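Cyclopenase asqI (Emericella nidulans, PDB 5YY3) catalyses, as a zinc-dependent cyclopenase, the ring contraction of 4'-methoxycyclopenin to 4'-methoxyviridicatin with release of methyl isocyanate in fungal aspoquinolone biosynthesis. Local coordinates at residues 488-493 with 580-585; 417-422 with 632-637; 446-451 with 458-463. One frame throughout, in Å; residues are numbered along the deposited sequence.

In the fold
Following the chain from the N terminus, residues 417-422 come first, in the loop that leads from helix 391-410 into strand 422-431. Their partner, 632-637, arrives 210 residues later, so contact 2 closes the longest loop, and contacts 3 and 1 are nested inside it, one after the other. Contact 3 closes the hairpin of strands 443-449 and 461-475; contact 1 then brings 580-585 back to strand 487-497. Contacts 1 and 2 touch directly, Leu-489 packing on Val-422, whereas contact 3 is centred about 36 Å from the centre of contact 1. All three reach one mixed sheet of the hemocyanin-like C-terminal region, away from the zinc ligands.

Contact 1 (488-493 with 580-585)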
ATOM      1  N   THR A 488       0.771  51.369  18.370  1.00 35.06           N
ATOM      2  CA  THR A 488      -0.128  50.259  18.128  1.00 34.90           C
ATOM      3  C   THR A 488       0.169  49.587  16.800  1.00 32.92           C
ATOM      4  O   THR A 488       0.203  50.234  15.775  1.00 31.44           O
ATOM      5  CB  THR A 488      -1.574  50.713  18.155  1.00 38.91           C
ATOM      6  OG1 THR A 488      -1.925  51.022  19.508  1.00 44.05           O
ATOM      7  CG2 THR A 488      -2.498  49.604  17.630  1.00 38.94           C
ATOM      8  N   LEU A 489       0.398  48.282  16.830  1.00 36.68           N
ATOM      9  CA  LEU A 489       0.699  47.526  15.616  1.00 34.77           C
ATOM     10  C   LEU A 489      -0.071  46.212  15.623  1.00 27.25           C
ATOM     11  O   LEU A 489      -0.670  45.842  16.623  1.00 27.93           O
ATOM     12  CB  LEU A 489       2.205  47.288  15.502  1.00 27.53           C
ATOM     13  CG  LEU A 489       2.727  46.558  16.732  1.00 31.39           C
ATOM     14  CD1 LEU A 489       3.062  45.102  16.433  1.00 30.71           C
ATOM     15  CD2 LEU A 489       3.898  47.302  17.365  1.00 34.31           C
ATOM     16  N   THR A 490      -0.074  45.532  14.492  1.00 26.05           N
ATOM     17  CA  THR A 490      -0.782  44.266  14.374  1.00 27.33           C
ATOM     18  C   THR A 490       0.198  43.162  13.981  1.00 26.57           C
ATOM     19  O   THR A 490       0.994  43.325  13.047  1.00 24.61           O
ATOM     20  CB  THR A 490      -1.930  44.347  13.342  1.00 28.16           C
ATOM     21  OG1 THR A 490      -2.908  45.292  13.787  1.00 35.63           O
ATOM     22  CG2 THR A 490      -2.610  42.974  13.155  1.00 28.33           C
ATOM     23  N   LEU A 491       0.155  42.059  14.730  1.00 26.68           N
ATOM     24  CA  LEU A 491       0.995  40.890  14.462  1.00 25.54           C
ATOM     25  C   LEU A 491       0.185  39.884  13.660  1.00 27.38           C
ATOM     26  O   LEU A 491      -0.918  39.506  14.066  1.00 25.87           O
ATOM     27  CB  LEU A 491       1.491  40.255  15.762  1.00 23.86           C
ATOM     28  CG  LEU A 491       2.448  41.068  16.626  1.00 22.24           C
ATOM     29  CD1 LEU A 491       2.805  40.279  17.850  1.00 22.03           C
ATOM     30  CD2 LEU A 491       3.700  41.431  15.842  1.00 24.50           C
ATOM     31  N   ARG A 492       0.732  39.457  12.524  1.00 23.19           N
ATOM     32  CA  ARG A 492       0.042  38.514  11.657  1.00 24.85           C
ATOM     33  C   ARG A 492       0.819  37.210  11.541  1.00 24.51           C
ATOM     34  O   ARG A 492       1.942  37.191  11.020  1.00 24.97           O
ATOM     35  CB  ARG A 492      -0.175  39.126  10.272  1.00 26.80           C
ATOM     36  CG  ARG A 492      -0.845  40.474  10.317  1.00 24.03           C
ATOM     37  CD  ARG A 492      -0.826  41.130   8.964  1.00 27.02           C
ATOM     38  NE  ARG A 492      -1.528  42.399   9.010  1.00 29.83           N
ATOM     39  CZ  ARG A 492      -2.816  42.546   8.743  1.00 32.14           C
ATOM     40  NH1 ARG A 492      -3.539  41.493   8.389  1.00 29.02           N
ATOM     41  NH2 ARG A 492      -3.373  43.746   8.824  1.00 35.10           N
ATOM     42  N   LEU A 493       0.216  36.128  12.019  1.00 18.00           N
ATOM     43  CA  LEU A 493       0.882  34.829  12.065  1.00 22.01           C
ATOM     44  C   LEU A 493       0.344  33.830  11.028  1.00 25.16           C
ATOM     45  O   LEU A 493      -0.868  33.577  10.954  1.00 24.21           O
ATOM     46  CB  LEU A 493       0.750  34.218  13.462  1.00 19.91           C
ATOM     47  CG  LEU A 493       1.214  32.766  13.611  1.00 21.26           C
ATOM     48  CD1 LEU A 493       2.712  32.655  13.579  1.00 19.25           C
ATOM     49  CD2 LEU A 493       0.648  32.133  14.866  1.00 23.67           C
ATOM     50  N   THR A 580       2.499  44.822  11.094  1.00 25.41           N
ATOM     51  CA  THR A 580       2.054  45.902  10.233  1.00 28.56           C
ATOM     52  C   THR A 580       1.547  47.091  11.034  1.00 27.31           C
ATOM     53  O   THR A 580       1.043  46.945  12.151  1.00 25.14           O
ATOM     54  CB  THR A 580       0.943  45.434   9.245  1.00 26.63           C
ATOM     55  OG1 THR A 580      -0.183  44.919   9.968  1.00 24.53           O
ATOM     56  CG2 THR A 580       1.479  44.363   8.317  1.00 25.08           C
ATOM     57  N   ASP A 581       1.725  48.272  10.457  1.00 29.60           N
ATOM     58  CA  ASP A 581       0.988  49.459  10.876  1.00 33.57           C
ATOM     59  C   ASP A 581      -0.266  49.590  10.035  1.00 33.23           C
ATOM     60  O   ASP A 581      -0.178  49.828   8.840  1.00 36.25           O
ATOM     61  CB  ASP A 581       1.831  50.724  10.724  1.00 40.81           C
ATOM     62  CG  ASP A 581       1.078  51.973  11.148  1.00 43.46           C
ATOM     63  OD1 ASP A 581       0.320  51.911  12.141  1.00 46.17           O
ATOM     64  OD2 ASP A 581       1.238  53.013  10.475  1.00 56.43           O
ATOM     65  N   ASP A 582      -1.426  49.448  10.665  1.00 37.97           N
ATOM     66  CA  ASP A 582      -2.699  49.462   9.947  1.00 43.61           C
ATOM     67  C   ASP A 582      -3.461  50.790  10.041  1.00 48.28           C
ATOM     68  O   ASP A 582      -4.597  50.879   9.577  1.00 51.95           O
ATOM     69  CB  ASP A 582      -3.587  48.325  10.461  1.00 41.48           C
ATOM     70  CG  ASP A 582      -3.030  46.950  10.121  1.00 38.81           C
ATOM     71  OD1 ASP A 582      -2.247  46.846   9.148  1.00 41.23           O
ATOM     72  OD2 ASP A 582      -3.379  45.978  10.826  1.00 36.41           O
ATOM     73  N   GLY A 583      -2.838  51.821  10.615  1.00 46.90           N
ATOM     74  CA  GLY A 583      -3.492  53.111  10.795  1.00 44.16           C
ATOM     75  C   GLY A 583      -4.608  53.046  11.824  1.00 45.37           C
ATOM     76  O   GLY A 583      -4.667  52.101  12.617  1.00 53.29           O
ATOM     77  N   ILE A 584      -5.500  54.035  11.823  1.00 52.22           N
ATOM     78  CA  ILE A 584      -6.655  53.985  12.719  1.00 53.72           C
ATOM     79  C   ILE A 584      -7.775  53.208  12.063  1.00 52.88           C
ATOM     80  O   ILE A 584      -8.195  53.547  10.959  1.00 53.76           O
ATOM     81  CB  ILE A 584      -7.189  55.375  13.097  1.00 57.45           C
ATOM     82  CG1 ILE A 584      -6.138  56.163  13.875  1.00 58.19           C
ATOM     83  CG2 ILE A 584      -8.482  55.257  13.902  1.00 55.82           C
ATOM     84  CD1 ILE A 584      -5.391  57.123  13.005  1.00 52.52           C
ATOM     85  N   PRO A 585      -8.257  52.154  12.745  1.00 60.35           N
ATOM     86  CA  PRO A 585      -9.299  51.294  12.171  1.00 66.76           C
ATOM     87  C   PRO A 585     -10.635  52.014  11.993  1.00 69.77           C
ATOM     88  O   PRO A 585     -11.104  52.710  12.901  1.00 68.73           O
ATOM     89  CB  PRO A 585      -9.430  50.156  13.199  1.00 63.91           C
ATOM     90  CG  PRO A 585      -8.952  50.754  14.487  1.00 63.44           C
ATOM     91  CD  PRO A 585      -7.847  51.700  14.090  1.00 58.10           C
TER
HETATM   92  O   HOH W   1      -1.907  49.170  13.435  1.00 42.92           O
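The side chain of Arg-492 crosses Thr-580 at about a right angle, its NE lying 3.0 Å from Thr-580 OG1. The oxygen sits at the guanidinium edge, almost in the plane, and the N-H points nearly straight at it (171°). An extended chain from CG to NE carries the group this far. Thr-580 has OG1 between its backbone N and carbonyl carbon (chi1 59°); there the hydroxyl accepts from NE and passes its own proton to Asp-582 OD1, 2.9 Å from OG1, meeting that oxygen from above the carboxylate plane. Thr-580 links the arginine to the acid by a path alongside their direct salt bridge, which should help fix the rotation of both.

In that salt bridge Asp-582 and Arg-492 meet tip to tip, with NH2 of Arg-492 3.0 Å from OD2 of Asp-582. The two flat groups are turned 67° apart, and both N-H bonds from NH2 to the carboxylate are weak in geometry. The OG1 of Thr-490 lies 3.1 Å from the same OD2, while CG2 of Thr-490 lies over the rim of one guanidinium face.

Thr-490 and Thr-580 also form an antiparallel hydrogen-bonded pair, N to O in each direction, with both side chains on the same sheet face. One water accepts from Asp-582 N and donates weakly to Thr-488 O.

Asp-598 forms a salt bridge with NH1 of Arg-492. In the Ig-like, hemocyanin-type region, strand 487-497 runs antiparallel between strands 571-580 and 508-517, and the contact marks where 571-580 leaves the sheet for a long loop.

Contact 2 (417-422 with 632-637); sequences AHRAEV and LYPFIT
NH2 of Arg-419 lies 3.5 Å from CE1 of Phe-635, with the carbonyl oxygen of Leu-632 only loosely near NH2 at 3.9 Å. CB and the guanidinium end of the arginine, but not CG and CD between them, meet the Phe-635 ring. CB of Arg-419 stands over the centre of one face, 3.5 Å from the Phe-635 centroid and only 7° off the ring normal, a clear CH-pi contact. The side chain then bends at chi3 (75°), and NE and CZ pass beside the CD1-CE1 edge, outside the ring's outline, CZ of Arg-419 3.6 Å from CE1 of Phe-635. Ring and guanidinium planes are tilted 45° to each other, so they do not stack flat; CE1 lies over one guanidinium face, toward its rim. CD of Pro-634 borders NH1 more loosely.

At the base of the ring, carbonyl oxygens of 417-422 meet CB and CA of Phe-635. Ala-420 O lies 3.8 Å from Phe-635 CB, and Val-422 O reaches CA of the same phenylalanine. A type I beta turn from Tyr-633 to Ile-636, closed by the bond from Ile-636 N to Tyr-633 O (3.1 Å), presents Pro-634 and Phe-635 at its two central positions. The turn brings the Phe-635 backbone up to the arginine, and its chi1 directs the ring.

Ala-579 has backbone hydrogen bonds to both Ala-420 and Phe-635, so the end of strand 571-580 tethers the two segments. Pro-634 shares a backbone hydrogen bond with Leu-424. The contact therefore joins the loop before strand 422-431 to the turn before strand 636-644 in one mixed sheet, beside the end of 571-580.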
ATOM      1  N   ALA A 417       5.548  48.152   2.366  1.00 33.58           N
ATOM      2  CA  ALA A 417       4.589  49.261   2.268  1.00 32.91           C
ATOM      3  C   ALA A 417       3.801  49.593   3.547  1.00 34.90           C
ATOM      4  O   ALA A 417       3.447  50.745   3.771  1.00 37.60           O
ATOM      5  CB  ALA A 417       3.618  48.983   1.143  1.00 34.92           C
ATOM      6  N   HIS A 418       3.512  48.605   4.383  1.00 31.10           N
ATOM      7  CA  HIS A 418       2.759  48.885   5.601  1.00 29.07           C
ATOM      8  C   HIS A 418       3.455  48.305   6.842  1.00 29.35           C
ATOM      9  O   HIS A 418       2.792  47.886   7.796  1.00 26.59           O
ATOM     10  CB  HIS A 418       1.333  48.340   5.480  1.00 30.46           C
ATOM     11  CG  HIS A 418       0.588  48.845   4.282  1.00 42.47           C
ATOM     12  ND1 HIS A 418      -0.091  50.046   4.277  1.00 42.40           N
ATOM     13  CD2 HIS A 418       0.402  48.306   3.049  1.00 38.81           C
ATOM     14  CE1 HIS A 418      -0.660  50.224   3.096  1.00 41.07           C
ATOM     15  NE2 HIS A 418      -0.374  49.185   2.335  1.00 43.68           N
ATOM     16  N   ARG A 419       4.788  48.284   6.814  1.00 23.60           N
ATOM     17  CA  ARG A 419       5.587  47.802   7.942  1.00 31.13           C
ATOM     18  C   ARG A 419       5.322  48.606   9.224  1.00 32.06           C
ATOM     19  O   ARG A 419       5.212  49.825   9.182  1.00 32.63           O
ATOM     20  CB  ARG A 419       7.094  47.870   7.608  1.00 31.78           C
ATOM     21  CG  ARG A 419       7.615  49.290   7.261  1.00 30.66           C
ATOM     22  CD  ARG A 419       9.088  49.512   7.616  1.00 35.77           C
ATOM     23  NE  ARG A 419      10.029  48.862   6.700  1.00 40.85           N
ATOM     24  CZ  ARG A 419      11.300  48.560   7.002  1.00 50.36           C
ATOM     25  NH1 ARG A 419      11.801  48.837   8.211  1.00 40.46           N
ATOM     26  NH2 ARG A 419      12.074  47.958   6.097  1.00 50.54           N
ATOM     27  N   ALA A 420       5.227  47.929  10.364  1.00 34.26           N
ATOM     28  CA  ALA A 420       5.237  48.632  11.643  1.00 29.83           C
ATOM     29  C   ALA A 420       6.677  48.967  12.017  1.00 31.52           C
ATOM     30  O   ALA A 420       7.595  48.206  11.709  1.00 32.88           O
ATOM     31  CB  ALA A 420       4.586  47.801  12.732  1.00 27.36           C
ATOM     32  N   GLU A 421       6.873  50.107  12.680  1.00 36.06           N
ATOM     33  CA  GLU A 421       8.205  50.528  13.089  1.00 30.45           C
ATOM     34  C   GLU A 421       8.602  49.749  14.338  1.00 35.54           C
ATOM     35  O   GLU A 421       8.548  50.237  15.478  1.00 33.27           O
ATOM     36  CB  GLU A 421       8.251  52.034  13.331  1.00 36.25           C
ATOM     37  CG  GLU A 421       8.584  52.873  12.088  1.00 36.77           C
ATOM     38  CD  GLU A 421       8.219  54.338  12.273  1.00 46.46           C
ATOM     39  OE1 GLU A 421       7.008  54.643  12.262  1.00 54.19           O
ATOM     40  OE2 GLU A 421       9.132  55.183  12.442  1.00 52.53           O
ATOM     41  N   VAL A 422       9.031  48.524  14.099  1.00 28.56           N
ATOM     42  CA  VAL A 422       9.224  47.578  15.168  1.00 31.06           C
ATOM     43  C   VAL A 422      10.240  46.539  14.713  1.00 29.19           C
ATOM     44  O   VAL A 422      10.419  46.318  13.515  1.00 27.82           O
ATOM     45  CB  VAL A 422       7.853  46.957  15.554  1.00 34.46           C
ATOM     46  CG1 VAL A 422       7.843  45.422  15.444  1.00 30.87           C
ATOM     47  CG2 VAL A 422       7.429  47.440  16.905  1.00 26.22           C
ATOM     48  N   LEU A 632      17.339  43.045   6.504  1.00 30.88           N
ATOM     49  CA  LEU A 632      16.585  43.894   5.580  1.00 26.63           C
ATOM     50  C   LEU A 632      15.089  43.994   5.900  1.00 25.65           C
ATOM     51  O   LEU A 632      14.436  44.957   5.500  1.00 36.65           O
ATOM     52  CB  LEU A 632      16.777  43.394   4.151  1.00 30.14           C
ATOM     53  CG  LEU A 632      16.153  44.204   3.014  1.00 32.77           C
ATOM     54  CD1 LEU A 632      16.695  45.628   2.967  1.00 32.14           C
ATOM     55  CD2 LEU A 632      16.424  43.497   1.703  1.00 33.87           C
ATOM     56  N   TYR A 633      14.531  43.011   6.606  1.00 30.67           N
ATOM     57  CA  TYR A 633      13.097  43.054   6.943  1.00 31.95           C
ATOM     58  C   TYR A 633      12.888  42.763   8.418  1.00 27.42           C
ATOM     59  O   TYR A 633      12.451  41.678   8.776  1.00 32.76           O
ATOM     60  CB  TYR A 633      12.290  42.059   6.090  1.00 26.65           C
ATOM     61  CG  TYR A 633      12.556  42.182   4.602  1.00 29.31           C
ATOM     62  CD1 TYR A 633      11.948  43.183   3.848  1.00 34.04           C
ATOM     63  CD2 TYR A 633      13.426  41.311   3.955  1.00 24.34           C
ATOM     64  CE1 TYR A 633      12.193  43.314   2.487  1.00 29.13           C
ATOM     65  CE2 TYR A 633      13.683  41.439   2.596  1.00 26.91           C
ATOM     66  CZ  TYR A 633      13.061  42.441   1.869  1.00 29.00           C
ATOM     67  OH  TYR A 633      13.294  42.576   0.518  1.00 35.23           O
ATOM     68  N   PRO A 634      13.189  43.742   9.281  1.00 33.30           N
ATOM     69  CA  PRO A 634      13.236  43.486  10.727  1.00 26.88           C
ATOM     70  C   PRO A 634      11.843  43.332  11.323  1.00 25.14           C
ATOM     71  O   PRO A 634      11.699  42.816  12.432  1.00 28.53           O
ATOM     72  CB  PRO A 634      13.945  44.736  11.290  1.00 26.03           C
ATOM     73  CG  PRO A 634      14.474  45.494  10.073  1.00 36.12           C
ATOM     74  CD  PRO A 634      13.565  45.130   8.947  1.00 35.29           C
ATOM     75  N   PHE A 635      10.839  43.787  10.581  1.00 28.84           N
ATOM     76  CA  PHE A 635       9.425  43.692  10.962  1.00 27.79           C
ATOM     77  C   PHE A 635       8.789  42.333  10.542  1.00 22.89           C
ATOM     78  O   PHE A 635       7.572  42.130  10.663  1.00 21.64           O
ATOM     79  CB  PHE A 635       8.647  44.866  10.328  1.00 25.01           C
ATOM     80  CG  PHE A 635       8.702  44.864   8.826  1.00 27.14           C
ATOM     81  CD1 PHE A 635       9.829  45.330   8.163  1.00 27.43           C
ATOM     82  CD2 PHE A 635       7.654  44.350   8.081  1.00 22.05           C
ATOM     83  CE1 PHE A 635       9.904  45.299   6.780  1.00 28.42           C
ATOM     84  CE2 PHE A 635       7.720  44.310   6.706  1.00 26.62           C
ATOM     85  CZ  PHE A 635       8.845  44.789   6.050  1.00 31.24           C
ATOM     86  N   ILE A 636       9.623  41.431  10.026  1.00 25.86           N
ATOM     87  CA  ILE A 636       9.234  40.054   9.712  1.00 23.69           C
ATOM     88  C   ILE A 636      10.184  39.126  10.448  1.00 28.00           C
ATOM     89  O   ILE A 636      11.383  39.413  10.565  1.00 25.74           O
ATOM     90  CB  ILE A 636       9.292  39.738   8.185  1.00 25.59           C
ATOM     91  CG1 ILE A 636       8.171  40.460   7.424  1.00 22.22           C
ATOM     92  CG2 ILE A 636       9.200  38.229   7.931  1.00 21.02           C
ATOM     93  CD1 ILE A 636       8.399  40.547   5.901  1.00 23.67           C
ATOM     94  N   THR A 637       9.653  38.027  10.969  1.00 25.07           N
ATOM     95  CA  THR A 637      10.504  36.987  11.520  1.00 23.24           C
ATOM     96  C   THR A 637       9.877  35.622  11.238  1.00 25.00           C
ATOM     97  O   THR A 637       8.687  35.522  10.932  1.00 24.94           O
ATOM     98  CB  THR A 637      10.725  37.174  13.025  1.00 22.67           C
ATOM     99  OG1 THR A 637      11.874  36.414  13.438  1.00 26.01           O
ATOM    100  CG2 THR A 637       9.496  36.738  13.817  1.00 21.42           C
TER

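Contact 3 (446-451 with 458-463)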
ATOM      1  N   THR A 446      -0.705  16.814  17.758  1.00 24.85           N
ATOM      2  CA  THR A 446      -2.085  16.557  17.394  1.00 25.23           C
ATOM      3  C   THR A 446      -2.439  15.137  17.803  1.00 24.92           C
ATOM      4  O   THR A 446      -1.552  14.322  18.082  1.00 25.89           O
ATOM      5  CB  THR A 446      -2.302  16.714  15.902  1.00 22.74           C
ATOM      6  OG1 THR A 446      -1.557  15.699  15.218  1.00 17.39           O
ATOM      7  CG2 THR A 446      -1.838  18.100  15.439  1.00 19.07           C
ATOM      8  N   PHE A 447      -3.726  14.832  17.835  1.00 23.36           N
ATOM      9  CA  PHE A 447      -4.162  13.476  18.118  1.00 25.10           C
ATOM     10  C   PHE A 447      -5.374  13.118  17.266  1.00 25.83           C
ATOM     11  O   PHE A 447      -6.144  13.987  16.838  1.00 21.08           O
ATOM     12  CB  PHE A 447      -4.473  13.295  19.610  1.00 25.34           C
ATOM     13  CG  PHE A 447      -5.380  14.354  20.192  1.00 24.61           C
ATOM     14  CD1 PHE A 447      -6.761  14.239  20.094  1.00 23.87           C
ATOM     15  CD2 PHE A 447      -4.851  15.443  20.871  1.00 25.02           C
ATOM     16  CE1 PHE A 447      -7.603  15.212  20.645  1.00 26.08           C
ATOM     17  CE2 PHE A 447      -5.685  16.410  21.425  1.00 26.94           C
ATOM     18  CZ  PHE A 447      -7.064  16.295  21.304  1.00 26.19           C
ATOM     19  N   LEU A 448      -5.515  11.828  17.003  1.00 23.13           N
ATOM     20  CA  LEU A 448      -6.668  11.307  16.296  1.00 22.63           C
ATOM     21  C   LEU A 448      -7.425  10.433  17.273  1.00 21.24           C
ATOM     22  O   LEU A 448      -6.935   9.395  17.669  1.00 24.66           O
ATOM     23  CB  LEU A 448      -6.244  10.524  15.045  1.00 19.07           C
ATOM     24  CG  LEU A 448      -5.617  11.469  14.012  1.00 21.67           C
ATOM     25  CD1 LEU A 448      -4.488  10.844  13.224  1.00 18.48           C
ATOM     26  CD2 LEU A 448      -6.677  12.036  13.064  1.00 17.87           C
ATOM     27  N   GLY A 449      -8.596  10.888  17.700  1.00 21.85           N
ATOM     28  CA  GLY A 449      -9.464  10.087  18.536  1.00 18.92           C
ATOM     29  C   GLY A 449     -10.599   9.514  17.707  1.00 22.93           C
ATOM     30  O   GLY A 449     -10.648   9.699  16.491  1.00 23.05           O
ATOM     31  N   PRO A 450     -11.527   8.819  18.365  1.00 24.81           N
ATOM     32  CA  PRO A 450     -12.701   8.233  17.719  1.00 24.95           C
ATOM     33  C   PRO A 450     -13.623   9.285  17.095  1.00 23.60           C
ATOM     34  O   PRO A 450     -13.810  10.372  17.647  1.00 25.14           O
ATOM     35  CB  PRO A 450     -13.409   7.508  18.871  1.00 23.42           C
ATOM     36  CG  PRO A 450     -12.363   7.348  19.935  1.00 25.58           C
ATOM     37  CD  PRO A 450     -11.493   8.545  19.808  1.00 27.83           C
ATOM     38  N   PRO A 451     -14.188   8.973  15.931  1.00 21.33           N
ATOM     39  CA  PRO A 451     -15.189   9.893  15.381  1.00 23.90           C
ATOM     40  C   PRO A 451     -16.481   9.716  16.146  1.00 24.50           C
ATOM     41  O   PRO A 451     -16.729   8.639  16.705  1.00 29.01           O
ATOM     42  CB  PRO A 451     -15.343   9.433  13.927  1.00 23.35           C
ATOM     43  CG  PRO A 451     -15.020   7.944  13.989  1.00 23.61           C
ATOM     44  CD  PRO A 451     -13.946   7.805  15.067  1.00 22.05           C
ATOM     45  N   SER A 458     -16.398  10.368  10.337  1.00 23.77           N
ATOM     46  CA  SER A 458     -15.831   9.079   9.949  1.00 22.94           C
ATOM     47  C   SER A 458     -14.338   9.013  10.210  1.00 25.50           C
ATOM     48  O   SER A 458     -13.656  10.039  10.190  1.00 24.23           O
ATOM     49  CB  SER A 458     -16.121   8.788   8.477  1.00 28.78           C
ATOM     50  OG  SER A 458     -15.683   9.857   7.650  1.00 27.29           O
ATOM     51  N   LYS A 459     -13.866   7.794  10.492  1.00 25.68           N
ATOM     52  CA  LYS A 459     -12.446   7.435  10.557  1.00 23.80           C
ATOM     53  C   LYS A 459     -11.695   7.987  11.778  1.00 22.98           C
ATOM     54  O   LYS A 459     -10.903   7.270  12.379  1.00 25.26           O
ATOM     55  CB  LYS A 459     -11.735   7.860   9.261  1.00 20.93           C
ATOM     56  CG  LYS A 459     -12.182   7.056   8.024  1.00 24.77           C
ATOM     57  CD  LYS A 459     -11.049   6.939   6.990  1.00 23.71           C
ATOM     58  CE  LYS A 459     -11.463   6.116   5.767  1.00 24.68           C
ATOM     59  NZ  LYS A 459     -12.682   6.668   5.074  1.00 22.66           N
ATOM     60  N   ALA A 460     -11.937   9.245  12.138  1.00 22.23           N
ATOM     61  CA  ALA A 460     -11.310   9.857  13.314  1.00 24.78           C
ATOM     62  C   ALA A 460     -11.937  11.215  13.638  1.00 22.95           C
ATOM     63  O   ALA A 460     -12.695  11.768  12.841  1.00 23.39           O
ATOM     64  CB  ALA A 460      -9.802  10.021  13.104  1.00 19.96           C
ATOM     65  N   LYS A 461     -11.635  11.715  14.832  1.00 20.70           N
ATOM     66  CA  LYS A 461     -11.903  13.096  15.208  1.00 22.54           C
ATOM     67  C   LYS A 461     -10.570  13.743  15.551  1.00 19.11           C
ATOM     68  O   LYS A 461      -9.968  13.392  16.564  1.00 23.41           O
ATOM     69  CB  LYS A 461     -12.853  13.189  16.408  1.00 24.37           C
ATOM     70  CG  LYS A 461     -13.119  14.623  16.885  1.00 20.66           C
ATOM     71  CD  LYS A 461     -13.908  15.407  15.832  1.00 24.31           C
ATOM     72  CE  LYS A 461     -14.236  16.818  16.285  1.00 22.66           C
ATOM     73  NZ  LYS A 461     -15.283  17.452  15.425  1.00 18.31           N
ATOM     74  N   LEU A 462     -10.099  14.657  14.710  1.00 18.99           N
ATOM     75  CA  LEU A 462      -8.804  15.293  14.935  1.00 20.22           C
ATOM     76  C   LEU A 462      -8.901  16.256  16.117  1.00 21.77           C
ATOM     77  O   LEU A 462      -9.968  16.794  16.422  1.00 22.21           O
ATOM     78  CB  LEU A 462      -8.331  16.026  13.684  1.00 18.03           C
ATOM     79  CG  LEU A 462      -6.964  16.725  13.797  1.00 22.15           C
ATOM     80  CD1 LEU A 462      -5.859  15.713  14.072  1.00 20.25           C
ATOM     81  CD2 LEU A 462      -6.632  17.544  12.553  1.00 13.67           C
ATOM     82  N   GLY A 463      -7.783  16.456  16.794  1.00 23.93           N
ATOM     83  CA  GLY A 463      -7.680  17.430  17.859  1.00 23.31           C
ATOM     84  C   GLY A 463      -6.210  17.720  18.065  1.00 24.45           C
ATOM     85  O   GLY A 463      -5.343  17.070  17.464  1.00 23.20           O
TER
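A beta hairpin of the Ig-like, hemocyanin-type region, strands 443-449 and 461-475, is held at its loop end by this contact. Four backbone hydrogen bonds join the strands, two in the pair Phe-447 with Gly-463 and two in Gly-449 with Lys-461; the shorter ones are Phe-447 N to Gly-463 O and Lys-461 N to Gly-449 O, both 2.8 Å. Leu-448 and Leu-462 form the non-hydrogen-bonded pair between them.

The Phe-447 ring folds across onto the glycine. With CG between the backbone N and carbonyl carbon (chi1 50°), one face covers Gly-463, whose CA is 3.9 Å from the centroid in a CH-pi contact. The carbonyl carbon of Gly-463 lies over the ring centre.

On the face bearing Leu-448 and Leu-462, CD2 of Leu-448 wedges between CB of Ala-460 at 3.7 Å and CD1 of Leu-462 at 3.9 Å. Beyond the paired strands, the Pro-451 ring lies against the backbone of Lys-459 and Ala-460, with CG 3.7 Å from Lys-459 N.

Lys-461 reaches away to salt bridges with Glu-457, Asp-179 and Asp-181. Tyr-175 of helix 174-177 packs on Leu-448 and Ala-460, while Thr-163 and Gly-159 of a second subunit meet Leu-448 and Pro-450. Strand 636-644 runs parallel alongside 443-449.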